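Local coordinates for uncharacterized protein (Bacteroides uniformis ATCC 8492, PDB 4Q68) that probably acts as an N-acetylmuramoyl-L-alanine amidase of the NlpC/P60 type, cleaving the amide bond between N-acetylmuramic acid and L-alanine in peptidoglycan, at residues 169-174 and 231-236. Sequence-based numbering, arbitrary orientation.
Sequences PWIKDG and TGIRVL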
# COMPACT_ATOMS: atom_id res chain seq x y z
N PRO A 169 -0.15 -7.52 19.82
CA PRO A 169 -1.57 -7.27 20.09
C PRO A 169 -2.12 -5.97 19.49
O PRO A 169 -3.33 -5.84 19.37
CB PRO A 169 -1.65 -7.26 21.62
CG PRO A 169 -0.27 -6.99 22.08
CD PRO A 169 0.63 -7.62 21.07
N TRP A 170 -1.25 -5.04 19.12
CA TRP A 170 -1.68 -3.81 18.48
C TRP A 170 -1.76 -3.90 16.95
O TRP A 170 -2.17 -2.94 16.32
CB TRP A 170 -0.79 -2.65 18.93
CG TRP A 170 0.67 -2.82 18.74
CD1 TRP A 170 1.56 -3.21 19.68
CD2 TRP A 170 1.43 -2.52 17.57
NE1 TRP A 170 2.84 -3.19 19.17
CE2 TRP A 170 2.78 -2.78 17.87
CE3 TRP A 170 1.11 -2.06 16.29
CZ2 TRP A 170 3.81 -2.57 16.96
CZ3 TRP A 170 2.13 -1.85 15.38
CH2 TRP A 170 3.47 -2.12 15.71
N ILE A 171 -1.37 -5.03 16.38
CA ILE A 171 -1.59 -5.32 14.97
C ILE A 171 -2.84 -6.19 14.92
O ILE A 171 -2.86 -7.25 15.57
CB ILE A 171 -0.40 -6.03 14.30
CG1 ILE A 171 0.86 -5.17 14.43
CG2 ILE A 171 -0.74 -6.36 12.85
CD1 ILE A 171 2.13 -5.87 14.02
N LYS A 172 -3.85 -5.77 14.17
CA LYS A 172 -5.15 -6.42 14.16
C LYS A 172 -5.53 -6.95 12.78
O LYS A 172 -5.09 -6.41 11.74
CB LYS A 172 -6.19 -5.41 14.64
CG LYS A 172 -5.89 -4.92 16.04
CD LYS A 172 -6.92 -3.98 16.62
CE LYS A 172 -6.46 -3.47 17.99
NZ LYS A 172 -5.93 -4.59 18.82
N ASP A 173 -6.36 -7.98 12.77
CA ASP A 173 -6.97 -8.45 11.53
C ASP A 173 -7.48 -7.26 10.72
O ASP A 173 -8.15 -6.36 11.25
CB ASP A 173 -8.17 -9.35 11.83
CG ASP A 173 -7.80 -10.79 12.11
OD1 ASP A 173 -6.74 -11.24 11.64
OD2 ASP A 173 -8.60 -11.48 12.80
N GLY A 174 -7.16 -7.26 9.44
CA GLY A 174 -7.62 -6.21 8.53
C GLY A 174 -6.72 -5.01 8.42
O GLY A 174 -6.94 -4.17 7.55
N THR A 231 12.93 -4.41 5.45
CA THR A 231 13.49 -4.02 6.72
C THR A 231 12.49 -4.03 7.87
O THR A 231 12.89 -3.97 9.03
CB THR A 231 14.09 -2.62 6.62
OG1 THR A 231 13.09 -1.74 6.11
CG2 THR A 231 15.30 -2.61 5.70
N GLY A 232 11.20 -4.06 7.56
CA GLY A 232 10.20 -3.88 8.59
C GLY A 232 8.87 -3.55 7.99
O GLY A 232 8.65 -3.80 6.79
N ILE A 233 7.96 -3.03 8.82
CA ILE A 233 6.61 -2.70 8.36
C ILE A 233 6.14 -1.39 8.95
O ILE A 233 6.49 -1.02 10.07
CB ILE A 233 5.57 -3.82 8.68
CG1 ILE A 233 5.46 -4.10 10.19
CG2 ILE A 233 5.92 -5.09 7.91
CD1 ILE A 233 4.39 -5.10 10.56
N ARG A 234 5.28 -0.72 8.18
CA ARG A 234 4.35 0.26 8.69
C ARG A 234 2.97 -0.41 8.74
O ARG A 234 2.64 -1.23 7.88
CB ARG A 234 4.32 1.52 7.81
CG ARG A 234 5.66 2.24 7.77
CD ARG A 234 5.65 3.50 6.94
NE ARG A 234 4.83 4.54 7.56
CZ ARG A 234 4.67 5.77 7.09
NH1 ARG A 234 5.22 6.14 5.95
NH2 ARG A 234 3.94 6.65 7.75
N VAL A 235 2.20 -0.07 9.76
CA VAL A 235 0.88 -0.64 9.99
C VAL A 235 -0.13 0.50 9.98
O VAL A 235 -0.00 1.45 10.76
CB VAL A 235 0.83 -1.38 11.35
CG1 VAL A 235 -0.56 -1.94 11.59
CG2 VAL A 235 1.88 -2.48 11.40
N LEU A 236 -1.08 0.41 9.06
CA LEU A 236 -2.12 1.42 8.88
C LEU A 236 -3.47 0.77 9.13
O LEU A 236 -3.64 -0.45 8.97
CB LEU A 236 -2.11 2.01 7.47
CG LEU A 236 -0.82 2.63 6.95
CD1 LEU A 236 -0.18 3.56 7.96
CD2 LEU A 236 0.18 1.58 6.47
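Val235 CG2 meets Trp170 and Ile171 together: it lies 4.0 Å from CZ3, on the six-membered ring of Trp170, and 4.2 Å from Ile171 CG1. Trp170 and Val235 approach each other at a slant, whereas the side chains of Ile171 and Val235 cross at about a right angle. A third apolar pair, Ile171 CD1 with Ile233 CD1 at 4.2 Å, joins the two isoleucines through their terminal methyls. Ile233 and Val235, alternate residues of strand 230-238, both point toward the loop.

Within the loop, Ile171 CG1 lies over one face of the Trp170 ring, 3.5 Å above its plane, toward the rim. In Ile171, chi1 of -59° sets CG1 beside the backbone N, and the extended chi2 of 170° carries CD1 toward Ile233. Lys172 NZ hydrogen-bonds to Pro169 O (2.9 Å), approaching in the carbonyl plane at a C=O...N angle of 160°.

Helix 107-111 also touches the indole, and Ile177, on the paired strand 176-181, touches both Ile233 and Val235. The loop between strands 158-159 and 176-181 thus covers the Ile233 and Val235 part of one sheet face in the NlpC/P60-type amidase domain. The two segments meet by apolar side chains alone; Arg237, next along the same strand, supplies the polar tie through NH2 to Trp170 O.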